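Local coordinates for protein hydrazine synthase alpha subunit (Candidatus Kuenenia stuttgartiensis, PDB 5C2V) that forms part of the hydrazine synthase complex and condenses hydroxylamine, made in the gamma subunit, with ammonia to give hydrazine, using c-type hemes, at residues D[19-22]-D[23-26]; D[351-355]-D[356-360]; D[644-647]-D[648-652]; D[755-758]-D[759-762]. All coordinates share one frame; numbering follows the deposited sequence.

How the contacts relate
The four contacts come one after another along the chain, in two distant groups. Contact 1 is in helix 18-25, near the N terminus, and contact 2 in the hairpin of strands 348-353 and 359-364, within a four-stranded antiparallel sheet; their centres are about 30 Å apart. Contacts 3 and 4, on helices 646-657 and 751-762 of the C-terminal cytochrome c domain, lie on the opposite side of the chain's centre, more than 50 Å from the first two, centre to centre. These helices touch, contact centres about 10 Å apart, Phe-646 and Ile-650 packing on Trp-760 and Ile-757. The first pair thus belongs to the propeller-bearing N-terminal domain, the second to the domain holding the bis-histidine heme.

Contact 1. Residues D[19-22]-D[23-26]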
# COMPACT_ATOMS: atom_id res chain seq x y z
N SER D 19 -1.28 1.85 37.90
CA SER D 19 -0.07 2.57 37.56
C SER D 19 0.30 3.56 38.66
O SER D 19 1.47 3.93 38.81
CB SER D 19 -0.24 3.31 36.23
OG SER D 19 -1.40 4.12 36.24
N GLY D 20 -0.69 3.97 39.44
CA GLY D 20 -0.46 4.86 40.56
C GLY D 20 0.13 4.14 41.76
O GLY D 20 1.06 4.64 42.40
N MET D 21 -0.40 2.96 42.06
CA MET D 21 0.09 2.16 43.18
C MET D 21 1.47 1.60 42.89
O MET D 21 2.30 1.50 43.79
CB MET D 21 -0.88 1.02 43.49
CG MET D 21 -2.24 1.47 44.01
SD MET D 21 -2.18 2.25 45.63
CE MET D 21 -1.75 0.85 46.66
N SER D 22 1.72 1.25 41.63
CA SER D 22 2.98 0.64 41.23
C SER D 22 4.17 1.57 41.48
O SER D 22 5.30 1.11 41.67
CB SER D 22 2.94 0.24 39.76
OG SER D 22 1.96 -0.77 39.53
N LYS D 23 3.92 2.87 41.48
CA LYS D 23 4.99 3.85 41.70
C LYS D 23 5.43 3.85 43.16
O LYS D 23 6.62 4.02 43.45
CB LYS D 23 4.52 5.25 41.28
CG LYS D 23 4.13 5.35 39.81
CD LYS D 23 3.67 6.75 39.43
CE LYS D 23 4.85 7.69 39.26
NZ LYS D 23 5.70 7.30 38.09
N GLU D 24 4.48 3.66 44.06
CA GLU D 24 4.75 3.61 45.50
C GLU D 24 5.25 2.24 45.97
O GLU D 24 6.14 2.15 46.82
CB GLU D 24 3.50 3.99 46.29
CG GLU D 24 3.00 5.40 46.00
CD GLU D 24 1.55 5.61 46.42
OE1 GLU D 24 0.84 4.62 46.67
OE2 GLU D 24 1.13 6.78 46.50
N VAL D 25 4.66 1.18 45.43
CA VAL D 25 4.91 -0.17 45.93
C VAL D 25 6.20 -0.76 45.37
O VAL D 25 6.67 -1.80 45.83
CB VAL D 25 3.73 -1.11 45.58
CG1 VAL D 25 3.83 -1.59 44.15
CG2 VAL D 25 3.68 -2.29 46.55
N GLN D 26 6.78 -0.08 44.38
CA GLN D 26 7.99 -0.55 43.72
C GLN D 26 9.16 -0.75 44.69
O GLN D 26 9.60 -1.88 44.91
CB GLN D 26 8.41 0.43 42.63
CG GLN D 26 9.68 0.03 41.91
CD GLN D 26 10.38 1.21 41.27
OE1 GLN D 26 10.51 1.28 40.05
NE2 GLN D 26 10.83 2.15 42.09
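In the short helix 18-25, close to the N terminus of the chain, Met-21 and Val-25 form an i to i+4 backbone pair: Val-25 N donates to Met-21 O over 2.9 Å. The same carbonyl oxygen takes a second, weak bond from Glu-24 N at 3.1 Å, mixing alpha and 3-10 spacing. Lys-23 N to Gly-20 O, 3.5 Å, and Gln-26 N to Ser-22 O, 3.3 Å, are weak as well. With chi1 at 80°, Val-25 tucks CG1 between its own backbone N and carbonyl carbon, from where the methyl lies 3.8 Å from Ser-22 CA. Lys-23 rests the start of its chain on the preceding turn, CG 3.2 Å from Ser-19 O, before two bends carry NZ away to a salt bridge with Asp-346 and a hydrogen bond to Pro-344 O. Met-21 SD passes Glu-24 OE1 at 4.0 Å, a mere touch, while Glu-24 OE2 accepts from Ala-13 N. Ser-22 OG bonds back to Tyr-18 O within the helix. Three of the four backbone bonds between residues 19-22 and 23-26 are therefore weak, while the charged ends of Lys-23 and Glu-24 have their partners in neighbouring parts of the chain.

Contact 2. Residues D[351-355]-D[356-360]. With CA (calcium ion), chain B.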
# COMPACT_ATOMS: atom_id res chain seq x y z
N SER D 351 17.69 -3.16 25.85
CA SER D 351 18.82 -3.88 25.28
C SER D 351 19.18 -3.23 23.95
O SER D 351 18.33 -3.09 23.07
CB SER D 351 18.51 -5.36 25.11
OG SER D 351 19.61 -6.03 24.51
N TYR D 352 20.43 -2.84 23.82
CA TYR D 352 20.84 -1.99 22.71
C TYR D 352 22.17 -2.45 22.11
O TYR D 352 23.13 -2.71 22.83
CB TYR D 352 20.94 -0.54 23.19
CG TYR D 352 21.57 0.43 22.21
CD1 TYR D 352 20.90 0.82 21.06
CD2 TYR D 352 22.82 0.98 22.46
CE1 TYR D 352 21.46 1.71 20.17
CE2 TYR D 352 23.39 1.87 21.57
CZ TYR D 352 22.71 2.24 20.43
OH TYR D 352 23.28 3.13 19.55
N ALA D 353 22.19 -2.57 20.79
CA ALA D 353 23.45 -2.76 20.08
C ALA D 353 23.64 -1.60 19.11
O ALA D 353 22.97 -1.52 18.09
CB ALA D 353 23.46 -4.08 19.35
N GLU D 354 24.57 -0.71 19.44
CA GLU D 354 24.91 0.40 18.57
C GLU D 354 25.41 -0.10 17.24
O GLU D 354 24.73 -0.04 16.22
CB GLU D 354 25.97 1.29 19.24
CG GLU D 354 26.29 2.57 18.49
CD GLU D 354 27.40 3.36 19.16
OE1 GLU D 354 28.01 2.83 20.11
OE2 GLU D 354 27.64 4.51 18.75
N ARG D 355 26.64 -0.61 17.28
CA ARG D 355 27.27 -1.24 16.14
C ARG D 355 27.18 -2.75 16.19
O ARG D 355 27.95 -3.42 15.53
CB ARG D 355 28.71 -0.76 15.98
CG ARG D 355 28.74 0.52 15.15
CD ARG D 355 27.74 0.41 13.99
NE ARG D 355 27.38 1.70 13.40
CZ ARG D 355 26.18 2.26 13.53
NH1 ARG D 355 25.23 1.65 14.23
NH2 ARG D 355 25.92 3.43 12.97
N GLY D 356 26.29 -3.29 17.02
CA GLY D 356 26.01 -4.72 16.98
C GLY D 356 26.34 -5.63 18.15
O GLY D 356 26.02 -6.82 18.11
N ASP D 357 26.99 -5.10 19.18
CA ASP D 357 27.08 -5.84 20.44
C ASP D 357 25.95 -5.41 21.37
O ASP D 357 25.93 -4.28 21.85
CB ASP D 357 28.44 -5.63 21.11
CG ASP D 357 28.68 -6.61 22.24
OD1 ASP D 357 28.27 -7.78 22.11
OD2 ASP D 357 29.28 -6.20 23.26
N PHE D 358 25.01 -6.32 21.62
CA PHE D 358 23.86 -6.01 22.47
C PHE D 358 24.25 -5.95 23.94
O PHE D 358 24.97 -6.82 24.44
CB PHE D 358 22.75 -7.05 22.28
CG PHE D 358 21.86 -6.78 21.10
CD1 PHE D 358 20.94 -5.74 21.14
CD2 PHE D 358 21.93 -7.57 19.96
CE1 PHE D 358 20.11 -5.49 20.05
CE2 PHE D 358 21.10 -7.32 18.88
CZ PHE D 358 20.19 -6.28 18.93
N GLY D 359 23.77 -4.92 24.63
CA GLY D 359 24.04 -4.75 26.05
C GLY D 359 22.89 -4.08 26.77
O GLY D 359 21.94 -3.63 26.14
N ILE D 360 22.96 -4.02 28.09
CA ILE D 360 21.90 -3.40 28.88
C ILE D 360 22.20 -1.93 29.14
O ILE D 360 23.29 -1.58 29.60
CB ILE D 360 21.70 -4.13 30.22
CG1 ILE D 360 21.48 -5.63 29.99
CG2 ILE D 360 20.52 -3.53 30.98
CD1 ILE D 360 20.29 -5.94 29.10
CA CA B . 27.10 -7.58 25.10
O HOH W 1 28.22 -2.58 19.33
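Ala-353 sets its methyl squarely over one face of the Phe-358 ring, a CH-pi contact with CB 3.5 Å from the ring centroid and 12° off the normal. Ser-351 OG meets the same ring obliquely, 3.6 Å from Phe-358 CD1, and is itself hydrogen-bonded to Asp-382 O. Around this core the backbone closes a beta hairpin. Tyr-352 and Gly-359 form an antiparallel hydrogen-bonded pair: Tyr-352 N donates to Gly-359 O and Gly-359 N to Tyr-352 O, both at 2.9 Å. The strands, 348-353 and 359-364, are the inner pair of a four-stranded antiparallel sheet, consistent with a blade of the six-bladed propeller. At the turn, Gly-356 takes a positive phi of 115°, a conformation open mainly to glycine. A water accepts from Asp-357 N at 2.8 Å and weakly from Arg-355 N, bridging the turn, and Arg-355 NH1 folds back to Glu-354 O at 2.7 Å. Outside, Glu-354 OE2 and Arg-355 NH2 bond to Ala-41 N and Asp-44 O of the second alpha subunit, so the turn takes part in the dimer contact. Phe-358 O binds a calcium ion at 2.4 Å, in a site completed by Asp-376, Asp-377, Trp-380 and Asp-382. Because the peptide whose oxygen holds the metal also supplies Gly-359 N, the ion would probably polarise it and strengthen the hairpin bond to Tyr-352 O.

Contact 3. Residues D[644-647]-D[648-652]; sequences VDFR and RDIQP
Asp-649 holds CG anti to its carbonyl carbon (chi1 -60°), which brings OD2 back along the chain to accept from Asp-645 N at 2.9 Å. Asp-645, its CG swung over beside the carbonyl carbon (chi1 -171°), turns OD1 toward the start of the helix, where it accepts weakly from Arg-647 N and from Arg-648 N, the latter at 3.3 Å. Asp-645 is thus the N-cap of helix 646-657. Arg-647 then grips this carboxylate side-on, NE to OD1 at 2.8 Å on the syn lone pair and NH2 to OD2 at 2.7 Å, leaving OD1 with three donors. Its NH1 makes salt bridges with Asp-768 and Asp-774, two residues of a calcium site, so the cap is coupled to that site through one guanidinium. The helix leads into the heme-binding segment of the cytochrome c domain, with Cys-658 covalently linked to the second heme. Its first turns are irregular: Gln-651 N bonds to Phe-646 O at 2.8 Å, a pi-type i to i+5 step, and the proline nitrogen of Pro-652 makes no bond to the turn before. Phe-646 is touched by Ile-650 CG2, 3.6 Å from CE1, and by Gln-651 OE1, 3.2 Å from CE2, with the amide nearly perpendicular to the ring. Ser-686 OG hydrogen-bonds to that OE1, and Asp-655 OD1 accepts from Gln-651 NE2.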
# COMPACT_ATOMS: atom_id res chain seq x y z
N VAL D 644 -15.21 -28.59 1.04
CA VAL D 644 -15.22 -28.78 -0.40
C VAL D 644 -13.81 -29.04 -0.92
O VAL D 644 -12.94 -28.17 -0.82
CB VAL D 644 -15.82 -27.57 -1.14
CG1 VAL D 644 -15.86 -27.84 -2.64
CG2 VAL D 644 -17.22 -27.28 -0.62
N ASP D 645 -13.59 -30.23 -1.45
CA ASP D 645 -12.29 -30.61 -1.99
C ASP D 645 -12.35 -30.65 -3.52
O ASP D 645 -13.27 -31.24 -4.09
CB ASP D 645 -11.85 -31.97 -1.44
CG ASP D 645 -10.42 -32.31 -1.80
OD1 ASP D 645 -10.20 -32.90 -2.88
OD2 ASP D 645 -9.52 -32.00 -1.00
N PHE D 646 -11.38 -30.02 -4.17
CA PHE D 646 -11.40 -29.87 -5.62
C PHE D 646 -11.35 -31.21 -6.36
O PHE D 646 -12.00 -31.39 -7.38
CB PHE D 646 -10.23 -29.00 -6.09
CG PHE D 646 -10.24 -28.70 -7.56
CD1 PHE D 646 -11.04 -27.69 -8.07
CD2 PHE D 646 -9.46 -29.44 -8.44
CE1 PHE D 646 -11.05 -27.42 -9.42
CE2 PHE D 646 -9.47 -29.17 -9.79
CZ PHE D 646 -10.27 -28.16 -10.29
N ARG D 647 -10.59 -32.15 -5.82
CA ARG D 647 -10.41 -33.45 -6.46
C ARG D 647 -11.65 -34.33 -6.31
O ARG D 647 -12.07 -35.00 -7.25
CB ARG D 647 -9.20 -34.17 -5.87
CG ARG D 647 -7.95 -33.31 -5.83
CD ARG D 647 -6.99 -33.78 -4.75
NE ARG D 647 -7.57 -33.62 -3.42
CZ ARG D 647 -6.97 -34.01 -2.30
NH1 ARG D 647 -5.77 -34.58 -2.35
NH2 ARG D 647 -7.57 -33.82 -1.13
N ARG D 648 -12.24 -34.31 -5.11
CA ARG D 648 -13.39 -35.15 -4.80
C ARG D 648 -14.71 -34.56 -5.31
O ARG D 648 -15.60 -35.30 -5.74
CB ARG D 648 -13.48 -35.36 -3.29
CG ARG D 648 -14.54 -36.36 -2.86
CD ARG D 648 -15.33 -35.83 -1.68
NE ARG D 648 -14.47 -35.42 -0.58
CZ ARG D 648 -14.85 -34.63 0.42
NH1 ARG D 648 -16.09 -34.16 0.45
NH2 ARG D 648 -14.00 -34.30 1.38
N ASP D 649 -14.82 -33.24 -5.28
CA ASP D 649 -16.10 -32.58 -5.53
C ASP D 649 -16.18 -31.87 -6.88
O ASP D 649 -17.00 -32.22 -7.73
CB ASP D 649 -16.39 -31.58 -4.40
CG ASP D 649 -16.48 -32.24 -3.04
OD1 ASP D 649 -17.01 -33.37 -2.96
OD2 ASP D 649 -16.02 -31.64 -2.05
N ILE D 650 -15.33 -30.87 -7.08
CA ILE D 650 -15.39 -30.00 -8.26
C ILE D 650 -14.95 -30.68 -9.56
O ILE D 650 -15.65 -30.60 -10.58
CB ILE D 650 -14.54 -28.74 -8.06
CG1 ILE D 650 -14.94 -28.02 -6.77
CG2 ILE D 650 -14.67 -27.81 -9.26
CD1 ILE D 650 -16.41 -27.67 -6.69
N GLN D 651 -13.79 -31.33 -9.52
CA GLN D 651 -13.20 -31.94 -10.72
C GLN D 651 -14.13 -32.92 -11.46
O GLN D 651 -14.19 -32.88 -12.69
CB GLN D 651 -11.89 -32.65 -10.37
CG GLN D 651 -11.19 -33.28 -11.57
CD GLN D 651 -10.50 -32.26 -12.45
OE1 GLN D 651 -9.68 -31.47 -11.98
NE2 GLN D 651 -10.83 -32.26 -13.73
N PRO D 652 -14.85 -33.80 -10.74
CA PRO D 652 -15.78 -34.66 -11.48
C PRO D 652 -16.88 -33.87 -12.20
O PRO D 652 -17.28 -34.25 -13.30
CB PRO D 652 -16.37 -35.56 -10.40
CG PRO D 652 -15.35 -35.58 -9.33
CD PRO D 652 -14.77 -34.20 -9.32

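Contact 4. Residues D[755-758]-D[759-762]; sequences YAIV and EWID
Four successive i to i+4 bonds, from Glu-759 N to Tyr-755 O through Asp-762 N to Val-758 O, each 2.9 Å from N to O, make residues 755-762 a regular alpha helix. It is part of helix 751-762, the last helix of the cytochrome c domain, which packs against helix 646-657 as the terminal helices do in cytochromes c. With CG beside its backbone N (chi1 -78°), Glu-759 runs its chain obliquely past the Tyr-755 ring, placing CG 3.5 Å from CE2, while the ring and carboxylate planes stand 42° apart. Both polar ends go further: Glu-759 OE2 makes a salt bridge with Arg-642 and a hydrogen bond with Tyr-508 OH, and Tyr-755 OH bonds to Gly-536 O. The buried carboxylate of Asp-762 is likewise satisfied, by a salt bridge to Arg-463 and a bond from Ser-538 N, on strands 461-467 and 538-541, and by Ala-713 N. Ile-757 and Ile-761 lie side by side, pointing the same way, with Ile-757 CG2 4.2 Å from Ile-761 CD1; the nearest atoms of the Ile-757 side chain and the bis-histidine heme are about 5 Å apart. That same CG2 also approaches the indole of Trp-760, 4.3 Å from CE3. Ile-757 O sits at the edge of this indole, near its plane, and 3.3 Å from Ile-761 CG1.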
# COMPACT_ATOMS: atom_id res chain seq x y z
N TYR D 755 -23.39 -24.21 -6.99
CA TYR D 755 -23.17 -23.70 -5.65
C TYR D 755 -22.03 -24.43 -4.96
O TYR D 755 -21.46 -23.93 -4.00
CB TYR D 755 -24.44 -23.79 -4.80
CG TYR D 755 -24.34 -22.98 -3.53
CD1 TYR D 755 -24.42 -21.60 -3.56
CD2 TYR D 755 -24.15 -23.60 -2.30
CE1 TYR D 755 -24.33 -20.85 -2.41
CE2 TYR D 755 -24.05 -22.86 -1.14
CZ TYR D 755 -24.14 -21.48 -1.20
OH TYR D 755 -24.04 -20.74 -0.05
N ALA D 756 -21.71 -25.63 -5.45
CA ALA D 756 -20.53 -26.33 -4.96
C ALA D 756 -19.29 -25.57 -5.40
O ALA D 756 -18.35 -25.39 -4.63
CB ALA D 756 -20.50 -27.77 -5.46
N ILE D 757 -19.30 -25.12 -6.65
CA ILE D 757 -18.22 -24.28 -7.15
C ILE D 757 -18.14 -22.97 -6.37
O ILE D 757 -17.05 -22.53 -5.99
CB ILE D 757 -18.39 -23.98 -8.66
CG1 ILE D 757 -18.36 -25.28 -9.46
CG2 ILE D 757 -17.30 -23.03 -9.14
CD1 ILE D 757 -18.50 -25.07 -10.95
N VAL D 758 -19.29 -22.35 -6.13
CA VAL D 758 -19.37 -21.12 -5.35
C VAL D 758 -18.74 -21.30 -3.96
O VAL D 758 -17.92 -20.49 -3.54
CB VAL D 758 -20.83 -20.65 -5.18
CG1 VAL D 758 -20.90 -19.47 -4.21
CG2 VAL D 758 -21.42 -20.27 -6.53
N GLU D 759 -19.14 -22.36 -3.27
CA GLU D 759 -18.59 -22.69 -1.96
C GLU D 759 -17.09 -22.90 -2.03
O GLU D 759 -16.35 -22.42 -1.17
CB GLU D 759 -19.27 -23.94 -1.39
CG GLU D 759 -20.64 -23.69 -0.80
CD GLU D 759 -21.22 -24.93 -0.15
OE1 GLU D 759 -20.99 -26.04 -0.68
OE2 GLU D 759 -21.90 -24.80 0.89
N TRP D 760 -16.64 -23.63 -3.05
CA TRP D 760 -15.22 -23.89 -3.24
C TRP D 760 -14.43 -22.60 -3.35
O TRP D 760 -13.39 -22.44 -2.71
CB TRP D 760 -15.00 -24.75 -4.49
CG TRP D 760 -13.56 -24.84 -4.89
CD1 TRP D 760 -12.54 -25.40 -4.18
CD2 TRP D 760 -12.98 -24.37 -6.11
NE1 TRP D 760 -11.36 -25.30 -4.87
CE2 TRP D 760 -11.60 -24.67 -6.07
CE3 TRP D 760 -13.48 -23.71 -7.24
CZ2 TRP D 760 -10.73 -24.34 -7.10
CZ3 TRP D 760 -12.62 -23.39 -8.26
CH2 TRP D 760 -11.26 -23.70 -8.19
N ILE D 761 -14.92 -21.66 -4.16
CA ILE D 761 -14.24 -20.39 -4.34
C ILE D 761 -14.27 -19.54 -3.06
O ILE D 761 -13.25 -18.95 -2.68
CB ILE D 761 -14.85 -19.58 -5.50
CG1 ILE D 761 -14.71 -20.37 -6.81
CG2 ILE D 761 -14.18 -18.23 -5.63
CD1 ILE D 761 -15.18 -19.60 -8.02
N ASP D 762 -15.42 -19.49 -2.41
CA ASP D 762 -15.57 -18.72 -1.17
C ASP D 762 -14.69 -19.26 -0.05
O ASP D 762 -14.28 -18.51 0.84
CB ASP D 762 -17.03 -18.70 -0.72
CG ASP D 762 -17.77 -17.47 -1.19
OD1 ASP D 762 -17.22 -16.72 -2.04
OD2 ASP D 762 -18.90 -17.24 -0.72